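Long-range contact in disulfide oxidoreductase (Xylella fastidiosa, PDB 2REM), which probably catalyses thiol-disulfide exchange in the periplasm as a DsbA-type member of the thioredoxin family: residues H42-Q54 with H170-L182. Sequence-based numbering, arbitrary orientation.
Sequences HFDSKLQAWGARQ and HDFEDTLRITDYL
The ring of Phe43 stacks on Phe172, Leu176 packs on Trp50 and the indole N-H of Trp50 bonds Asp180, joining two helices of the thioredoxin fold. Helix 38-52 starts at the Cys37/Cys40 CxxC motif, the probable redox centre, whose disulfide is not formed here. It runs roughly parallel to the C-terminal helix 172-190. Their segments cross at -28°, with the axes 10.7 Å apart at closest approach. Both pack on the same central sheet: Trp50 and Thr179 touch Val29, while Leu47, Thr175 and Thr179 touch Ile159.

The aromatic contact is an offset stack. The Phe43 and Phe172 ring centroids lie 4.7 Å apart, with the planes tilted by 27°. Phe43 CB also sits over the Phe172 face as a CH-pi contact. At the edge of that ring lies His42 CB.

Leu176 is a knob in a hole formed by Phe43, Lys46, Leu47 and Trp50. Leu176 CD2 meets the Phe43 edge and lies over a face of the Trp50 indole, 3.9 Å from the five-membered ring centroid. Leu176 CD1 touches Trp50 CB at 3.6 Å. Thr179 CG2 packs against Trp50 CZ2.

Exposed Lys46 lays CD and CE across the Glu173 carboxylate. Lys46 NZ stays 4.1 Å from Glu173 OE1, too far for a salt bridge, though the charges probably attract. Trp50 carries CG anti to its backbone N (chi1 176°), which extends the indole toward helix 172-190. There buried Trp50 NE1 donates to Asp180 OD1 at 2.7 Å, nearly straight, on the syn side but tilted from the carboxylate plane; OD1 lies near the indole plane. Asp180 OD2 accepts from a water 2.6 Å away.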
ATOM      1  N   HIS A  42      -2.254 -10.945   5.473  1.00 15.79           N
ATOM      2  CA  HIS A  42      -1.929 -12.293   5.017  1.00 17.95           C
ATOM      3  C   HIS A  42      -1.069 -12.249   3.766  1.00 17.00           C
ATOM      4  O   HIS A  42      -0.231 -13.114   3.546  1.00 18.73           O
ATOM      5  CB  HIS A  42      -3.204 -13.089   4.753  1.00 18.60           C
ATOM      6  CG  HIS A  42      -4.002 -13.394   5.987  1.00 23.22           C
ATOM      7  ND1 HIS A  42      -5.320 -13.792   5.940  1.00 25.56           N
ATOM      8  CD2 HIS A  42      -3.669 -13.355   7.301  1.00 26.37           C
ATOM      9  CE1 HIS A  42      -5.761 -14.000   7.168  1.00 28.56           C
ATOM     10  NE2 HIS A  42      -4.780 -13.732   8.013  1.00 29.43           N
ATOM     11  N   PHE A  43      -1.280 -11.224   2.958  1.00 15.37           N
ATOM     12  CA  PHE A  43      -0.615 -11.093   1.691  1.00 15.60           C
ATOM     13  C   PHE A  43       0.789 -10.559   1.852  1.00 15.68           C
ATOM     14  O   PHE A  43       1.639 -10.793   1.000  1.00 15.25           O
ATOM     15  CB  PHE A  43      -1.418 -10.114   0.844  1.00 14.59           C
ATOM     16  CG  PHE A  43      -0.953  -9.969  -0.575  1.00 15.43           C
ATOM     17  CD1 PHE A  43      -0.470 -11.052  -1.309  1.00 17.40           C
ATOM     18  CD2 PHE A  43      -1.076  -8.740  -1.205  1.00 14.32           C
ATOM     19  CE1 PHE A  43      -0.087 -10.893  -2.664  1.00 17.59           C
ATOM     20  CE2 PHE A  43      -0.703  -8.576  -2.532  1.00 15.93           C
ATOM     21  CZ  PHE A  43      -0.208  -9.662  -3.250  1.00 17.22           C
ATOM     22  N   ASP A  44       1.035  -9.821   2.933  1.00 16.06           N
ATOM     23  CA  ASP A  44       2.219  -8.997   2.952  1.00 17.07           C
ATOM     24  C   ASP A  44       3.510  -9.776   2.745  1.00 18.20           C
ATOM     25  O   ASP A  44       4.365  -9.352   1.980  1.00 18.48           O
ATOM     26  CB  ASP A  44       2.301  -8.121   4.189  1.00 16.91           C
ATOM     27  CG  ASP A  44       3.475  -7.170   4.113  1.00 18.13           C
ATOM     28  OD1 ASP A  44       3.480  -6.232   3.249  1.00 19.35           O
ATOM     29  OD2 ASP A  44       4.410  -7.412   4.879  1.00 17.83           O
ATOM     30  N   SER A  45       3.647 -10.924   3.392  1.00 20.21           N
ATOM     31  CA  SER A  45       4.894 -11.679   3.272  1.00 21.94           C
ATOM     32  C   SER A  45       5.127 -12.126   1.840  1.00 21.09           C
ATOM     33  O   SER A  45       6.252 -12.026   1.354  1.00 20.60           O
ATOM     34  CB  SER A  45       4.924 -12.872   4.221  1.00 23.66           C
ATOM     35  OG  SER A  45       4.041 -13.869   3.751  1.00 28.97           O
ATOM     36  N   LYS A  46       4.073 -12.621   1.178  1.00 21.31           N
ATOM     37  CA  LYS A  46       4.166 -13.039  -0.231  1.00 22.12           C
ATOM     38  C   LYS A  46       4.495 -11.818  -1.098  1.00 20.67           C
ATOM     39  O   LYS A  46       5.320 -11.902  -2.013  1.00 20.17           O
ATOM     40  CB  LYS A  46       2.881 -13.738  -0.744  1.00 22.21           C
ATOM     41  CG  LYS A  46       2.837 -15.249  -0.555  1.00 26.89           C
ATOM     42  CD  LYS A  46       1.565 -15.895  -1.160  1.00 26.18           C
ATOM     43  CE  LYS A  46       1.498 -17.406  -0.904  1.00 31.98           C
ATOM     44  NZ  LYS A  46       1.036 -17.753   0.482  1.00 36.02           N
ATOM     45  N   LEU A  47       3.861 -10.689  -0.779  1.00 18.73           N
ATOM     46  CA  LEU A  47       4.044  -9.473  -1.548  1.00 17.66           C
ATOM     47  C   LEU A  47       5.456  -8.915  -1.365  1.00 18.30           C
ATOM     48  O   LEU A  47       6.088  -8.477  -2.323  1.00 18.27           O
ATOM     49  CB  LEU A  47       3.015  -8.426  -1.133  1.00 16.04           C
ATOM     50  CG  LEU A  47       3.117  -7.070  -1.853  1.00 16.07           C
ATOM     51  CD1 LEU A  47       2.965  -7.169  -3.372  1.00 16.05           C
ATOM     52  CD2 LEU A  47       2.076  -6.171  -1.297  1.00 15.27           C
ATOM     53  N   GLN A  48       5.951  -8.936  -0.135  1.00 19.22           N
ATOM     54  CA  GLN A  48       7.282  -8.402   0.107  1.00 20.51           C
ATOM     55  C   GLN A  48       8.319  -9.251  -0.585  1.00 21.10           C
ATOM     56  O   GLN A  48       9.263  -8.722  -1.169  1.00 21.31           O
ATOM     57  CB  GLN A  48       7.575  -8.218   1.603  1.00 21.41           C
ATOM     58  CG  GLN A  48       6.651  -7.182   2.307  1.00 21.23           C
ATOM     59  CD  GLN A  48       6.810  -5.706   1.867  1.00 24.72           C
ATOM     60  OE1 GLN A  48       5.862  -4.927   1.980  1.00 27.28           O
ATOM     61  NE2 GLN A  48       7.993  -5.323   1.396  1.00 24.07           N
ATOM     62  N   ALA A  49       8.127 -10.571  -0.565  1.00 21.90           N
ATOM     63  CA  ALA A  49       9.053 -11.462  -1.240  1.00 23.68           C
ATOM     64  C   ALA A  49       9.070 -11.166  -2.738  1.00 23.31           C
ATOM     65  O   ALA A  49      10.143 -11.102  -3.365  1.00 24.35           O
ATOM     66  CB  ALA A  49       8.682 -12.923  -0.982  1.00 24.61           C
ATOM     67  N   TRP A  50       7.875 -11.013  -3.297  1.00 20.99           N
ATOM     68  CA  TRP A  50       7.703 -10.651  -4.695  1.00 20.98           C
ATOM     69  C   TRP A  50       8.426  -9.326  -4.985  1.00 20.26           C
ATOM     70  O   TRP A  50       9.174  -9.219  -5.939  1.00 20.41           O
ATOM     71  CB  TRP A  50       6.208 -10.551  -5.026  1.00 19.56           C
ATOM     72  CG  TRP A  50       5.936 -10.082  -6.423  1.00 19.82           C
ATOM     73  CD1 TRP A  50       5.725 -10.854  -7.527  1.00 21.44           C
ATOM     74  CD2 TRP A  50       5.858  -8.730  -6.856  1.00 18.90           C
ATOM     75  NE1 TRP A  50       5.501 -10.055  -8.624  1.00 20.82           N
ATOM     76  CE2 TRP A  50       5.580  -8.747  -8.237  1.00 19.16           C
ATOM     77  CE3 TRP A  50       5.988  -7.493  -6.204  1.00 18.23           C
ATOM     78  CZ2 TRP A  50       5.455  -7.574  -8.984  1.00 16.88           C
ATOM     79  CZ3 TRP A  50       5.857  -6.338  -6.941  1.00 18.45           C
ATOM     80  CH2 TRP A  50       5.600  -6.392  -8.323  1.00 17.54           C
ATOM     81  N   GLY A  51       8.232  -8.340  -4.121  1.00 19.82           N
ATOM     82  CA  GLY A  51       8.892  -7.040  -4.269  1.00 21.10           C
ATOM     83  C   GLY A  51      10.405  -7.172  -4.365  1.00 22.85           C
ATOM     84  O   GLY A  51      11.045  -6.535  -5.209  1.00 23.80           O
ATOM     85  N   ALA A  52      10.971  -8.035  -3.531  1.00 24.32           N
ATOM     86  CA  ALA A  52      12.422  -8.233  -3.469  1.00 26.10           C
ATOM     87  C   ALA A  52      12.951  -8.968  -4.687  1.00 27.54           C
ATOM     88  O   ALA A  52      14.126  -8.871  -5.008  1.00 30.17           O
ATOM     89  CB  ALA A  52      12.792  -8.984  -2.204  1.00 27.12           C
ATOM     90  N   ARG A  53      12.085  -9.726  -5.344  1.00 27.00           N
ATOM     91  CA  ARG A  53      12.435 -10.469  -6.549  1.00 28.14           C
ATOM     92  C   ARG A  53      12.443  -9.613  -7.835  1.00 27.12           C
ATOM     93  O   ARG A  53      12.845 -10.101  -8.888  1.00 27.04           O
ATOM     94  CB  ARG A  53      11.421 -11.603  -6.752  1.00 28.71           C
ATOM     95  CG  ARG A  53      11.687 -12.859  -5.935  1.00 33.03           C
ATOM     96  CD  ARG A  53      10.967 -14.079  -6.525  1.00 35.54           C
ATOM     97  NE  ARG A  53       9.554 -13.861  -6.871  1.00 35.67           N
ATOM     98  CZ  ARG A  53       8.535 -13.925  -6.012  1.00 36.12           C
ATOM     99  NH1 ARG A  53       8.739 -14.150  -4.718  1.00 35.08           N
ATOM    100  NH2 ARG A  53       7.296 -13.741  -6.449  1.00 36.57           N
ATOM    101  N   GLN A  54      11.971  -8.370  -7.766  1.00 24.29           N
ATOM    102  CA  GLN A  54      11.728  -7.585  -8.993  1.00 23.85           C
ATOM    103  C   GLN A  54      12.994  -6.959  -9.558  1.00 25.13           C
ATOM    104  O   GLN A  54      13.909  -6.637  -8.806  1.00 25.95           O
ATOM    105  CB  GLN A  54      10.675  -6.501  -8.764  1.00 22.02           C
ATOM    106  CG  GLN A  54       9.293  -7.046  -8.426  1.00 20.73           C
ATOM    107  CD  GLN A  54       8.889  -8.173  -9.363  1.00 22.24           C
ATOM    108  OE1 GLN A  54       8.727  -9.323  -8.936  1.00 23.03           O
ATOM    109  NE2 GLN A  54       8.762  -7.859 -10.649  1.00 17.16           N
ATOM    110  N   HIS A 170      -7.870 -13.594  -8.124  1.00 22.51           N
ATOM    111  CA  HIS A 170      -8.751 -14.505  -7.395  1.00 24.92           C
ATOM    112  C   HIS A 170      -8.133 -14.887  -6.049  1.00 24.74           C
ATOM    113  O   HIS A 170      -8.839 -15.283  -5.116  1.00 25.79           O
ATOM    114  CB  HIS A 170      -8.993 -15.742  -8.284  1.00 27.18           C
ATOM    115  CG  HIS A 170      -9.798 -16.835  -7.644  1.00 32.13           C
ATOM    116  ND1 HIS A 170      -9.229 -17.821  -6.861  1.00 35.98           N
ATOM    117  CD2 HIS A 170     -11.118 -17.137  -7.727  1.00 36.05           C
ATOM    118  CE1 HIS A 170     -10.169 -18.662  -6.463  1.00 38.90           C
ATOM    119  NE2 HIS A 170     -11.323 -18.275  -6.980  1.00 38.81           N
ATOM    120  N   ASP A 171      -6.806 -14.790  -5.974  1.00 22.59           N
ATOM    121  CA  ASP A 171      -6.038 -15.181  -4.805  1.00 22.53           C
ATOM    122  C   ASP A 171      -4.688 -14.498  -4.891  1.00 20.70           C
ATOM    123  O   ASP A 171      -4.367 -13.884  -5.921  1.00 18.91           O
ATOM    124  CB  ASP A 171      -5.912 -16.716  -4.655  1.00 23.83           C
ATOM    125  CG  ASP A 171      -5.339 -17.404  -5.894  1.00 26.47           C
ATOM    126  OD1 ASP A 171      -6.009 -18.309  -6.420  1.00 30.22           O
ATOM    127  OD2 ASP A 171      -4.222 -17.080  -6.331  1.00 24.79           O
ATOM    128  N   PHE A 172      -3.902 -14.596  -3.819  1.00 20.96           N
ATOM    129  CA  PHE A 172      -2.618 -13.874  -3.754  1.00 19.36           C
ATOM    130  C   PHE A 172      -1.679 -14.248  -4.890  1.00 19.57           C
ATOM    131  O   PHE A 172      -1.098 -13.363  -5.515  1.00 18.21           O
ATOM    132  CB  PHE A 172      -1.932 -14.117  -2.428  1.00 20.48           C
ATOM    133  CG  PHE A 172      -2.687 -13.565  -1.250  1.00 20.31           C
ATOM    134  CD1 PHE A 172      -2.532 -14.135   0.012  1.00 22.47           C
ATOM    135  CD2 PHE A 172      -3.584 -12.518  -1.421  1.00 18.95           C
ATOM    136  CE1 PHE A 172      -3.230 -13.641   1.098  1.00 22.41           C
ATOM    137  CE2 PHE A 172      -4.300 -12.007  -0.332  1.00 21.62           C
ATOM    138  CZ  PHE A 172      -4.129 -12.583   0.923  1.00 20.39           C
ATOM    139  N   GLU A 173      -1.541 -15.552  -5.151  1.00 20.73           N
ATOM    140  CA  GLU A 173      -0.680 -16.030  -6.240  1.00 22.43           C
ATOM    141  C   GLU A 173      -1.125 -15.544  -7.611  1.00 20.40           C
ATOM    142  O   GLU A 173      -0.303 -15.126  -8.420  1.00 19.49           O
ATOM    143  CB  GLU A 173      -0.559 -17.549  -6.249  1.00 25.03           C
ATOM    144  CG  GLU A 173       0.826 -18.018  -5.877  1.00 32.87           C
ATOM    145  CD  GLU A 173       1.161 -17.724  -4.435  1.00 40.05           C
ATOM    146  OE1 GLU A 173       0.318 -18.045  -3.557  1.00 45.11           O
ATOM    147  OE2 GLU A 173       2.263 -17.181  -4.173  1.00 43.81           O
ATOM    148  N   ASP A 174      -2.424 -15.628  -7.866  1.00 19.90           N
ATOM    149  CA  ASP A 174      -3.005 -15.139  -9.115  1.00 19.11           C
ATOM    150  C   ASP A 174      -2.746 -13.642  -9.234  1.00 16.65           C
ATOM    151  O   ASP A 174      -2.395 -13.117 -10.291  1.00 15.32           O
ATOM    152  CB  ASP A 174      -4.503 -15.453  -9.122  1.00 20.07           C
ATOM    153  CG  ASP A 174      -5.182 -15.093 -10.424  1.00 23.07           C
ATOM    154  OD1 ASP A 174      -6.310 -14.528 -10.354  1.00 24.86           O
ATOM    155  OD2 ASP A 174      -4.618 -15.383 -11.521  1.00 24.20           O
ATOM    156  N   THR A 175      -2.951 -12.940  -8.134  1.00 15.64           N
ATOM    157  CA  THR A 175      -2.721 -11.506  -8.121  1.00 14.29           C
ATOM    158  C   THR A 175      -1.298 -11.170  -8.562  1.00 13.91           C
ATOM    159  O   THR A 175      -1.099 -10.259  -9.383  1.00 12.56           O
ATOM    160  CB  THR A 175      -3.031 -10.921  -6.741  1.00 14.16           C
ATOM    161  OG1 THR A 175      -4.437 -10.975  -6.573  1.00 14.19           O
ATOM    162  CG2 THR A 175      -2.615  -9.462  -6.660  1.00 12.43           C
ATOM    163  N   LEU A 176      -0.328 -11.920  -8.042  1.00 13.95           N
ATOM    164  CA  LEU A 176       1.085 -11.690  -8.350  1.00 14.83           C
ATOM    165  C   LEU A 176       1.432 -12.120  -9.775  1.00 15.39           C
ATOM    166  O   LEU A 176       2.224 -11.450 -10.442  1.00 15.09           O
ATOM    167  CB  LEU A 176       1.987 -12.360  -7.316  1.00 16.51           C
ATOM    168  CG  LEU A 176       1.969 -11.651  -5.937  1.00 16.09           C
ATOM    169  CD1 LEU A 176       2.990 -12.269  -4.981  1.00 19.74           C
ATOM    170  CD2 LEU A 176       2.180 -10.137  -6.042  1.00 17.30           C
ATOM    171  N   ARG A 177       0.807 -13.199 -10.241  1.00 15.38           N
ATOM    172  CA  ARG A 177       0.993 -13.677 -11.608  1.00 16.87           C
ATOM    173  C   ARG A 177       0.459 -12.646 -12.595  1.00 15.32           C
ATOM    174  O   ARG A 177       1.072 -12.387 -13.619  1.00 15.63           O
ATOM    175  CB  ARG A 177       0.280 -15.003 -11.838  1.00 17.85           C
ATOM    176  CG  ARG A 177       0.964 -16.219 -11.195  1.00 22.71           C
ATOM    177  CD  ARG A 177       0.226 -17.500 -11.600  1.00 29.51           C
ATOM    178  NE  ARG A 177      -0.144 -18.302 -10.432  1.00 35.37           N
ATOM    179  CZ  ARG A 177      -1.397 -18.494 -10.016  1.00 38.28           C
ATOM    180  NH1 ARG A 177      -2.416 -17.967 -10.687  1.00 40.97           N
ATOM    181  NH2 ARG A 177      -1.642 -19.237  -8.942  1.00 41.53           N
ATOM    182  N   ILE A 178      -0.685 -12.049 -12.281  1.00 14.57           N
ATOM    183  CA  ILE A 178      -1.284 -11.063 -13.187  1.00 14.10           C
ATOM    184  C   ILE A 178      -0.403  -9.819 -13.169  1.00 13.61           C
ATOM    185  O   ILE A 178      -0.187  -9.178 -14.205  1.00 14.25           O
ATOM    186  CB  ILE A 178      -2.738 -10.706 -12.766  1.00 13.13           C
ATOM    187  CG1 ILE A 178      -3.670 -11.915 -12.895  1.00 15.63           C
ATOM    188  CG2 ILE A 178      -3.283  -9.466 -13.534  1.00 13.33           C
ATOM    189  CD1 ILE A 178      -4.904 -11.764 -11.993  1.00 13.96           C
ATOM    190  N   THR A 179       0.097  -9.479 -11.987  1.00 13.00           N
ATOM    191  CA  THR A 179       0.991  -8.339 -11.838  1.00 12.88           C
ATOM    192  C   THR A 179       2.242  -8.560 -12.690  1.00 13.31           C
ATOM    193  O   THR A 179       2.663  -7.655 -13.417  1.00 12.78           O
ATOM    194  CB  THR A 179       1.391  -8.119 -10.374  1.00 12.61           C
ATOM    195  OG1 THR A 179       0.214  -7.940  -9.597  1.00 13.61           O
ATOM    196  CG2 THR A 179       2.280  -6.888 -10.229  1.00 13.64           C
ATOM    197  N   ASP A 180       2.821  -9.757 -12.602  1.00 13.62           N
ATOM    198  CA  ASP A 180       3.990 -10.129 -13.418  1.00 15.29           C
ATOM    199  C   ASP A 180       3.717  -9.915 -14.893  1.00 15.99           C
ATOM    200  O   ASP A 180       4.526  -9.318 -15.604  1.00 16.10           O
ATOM    201  CB  ASP A 180       4.380 -11.591 -13.198  1.00 16.77           C
ATOM    202  CG  ASP A 180       5.045 -11.819 -11.877  1.00 18.72           C
ATOM    203  OD1 ASP A 180       5.503 -10.844 -11.258  1.00 18.33           O
ATOM    204  OD2 ASP A 180       5.111 -12.987 -11.468  1.00 21.94           O
ATOM    205  N   TYR A 181       2.578 -10.427 -15.356  1.00 16.03           N
ATOM    206  CA  TYR A 181       2.179 -10.248 -16.755  1.00 16.71           C
ATOM    207  C   TYR A 181       2.125  -8.760 -17.140  1.00 15.80           C
ATOM    208  O   TYR A 181       2.650  -8.370 -18.191  1.00 15.24           O
ATOM    209  CB  TYR A 181       0.820 -10.934 -17.040  1.00 16.80           C
ATOM    210  CG  TYR A 181       0.153 -10.423 -18.296  1.00 16.81           C
ATOM    211  CD1 TYR A 181      -0.768  -9.387 -18.242  1.00 15.12           C
ATOM    212  CD2 TYR A 181       0.490 -10.950 -19.547  1.00 17.69           C
ATOM    213  CE1 TYR A 181      -1.372  -8.901 -19.398  1.00 16.26           C
ATOM    214  CE2 TYR A 181      -0.090 -10.469 -20.702  1.00 19.21           C
ATOM    215  CZ  TYR A 181      -1.026  -9.437 -20.614  1.00 17.80           C
ATOM    216  OH  TYR A 181      -1.622  -8.949 -21.750  1.00 18.49           O
ATOM    217  N   LEU A 182       1.471  -7.954 -16.301  1.00 14.03           N
ATOM    218  CA  LEU A 182       1.299  -6.516 -16.573  1.00 14.48           C
ATOM    219  C   LEU A 182       2.627  -5.784 -16.507  1.00 14.60           C
ATOM    220  O   LEU A 182       2.873  -4.884 -17.314  1.00 14.45           O
ATOM    221  CB  LEU A 182       0.334  -5.860 -15.578  1.00 13.58           C
ATOM    222  CG  LEU A 182      -1.129  -6.314 -15.608  1.00 13.69           C
ATOM    223  CD1 LEU A 182      -1.831  -5.740 -14.379  1.00 11.63           C
ATOM    224  CD2 LEU A 182      -1.786  -5.847 -16.913  1.00 13.94           C
TER
HETATM  225  O   HOH W   1       5.138 -14.163  -9.107  1.00 29.75           O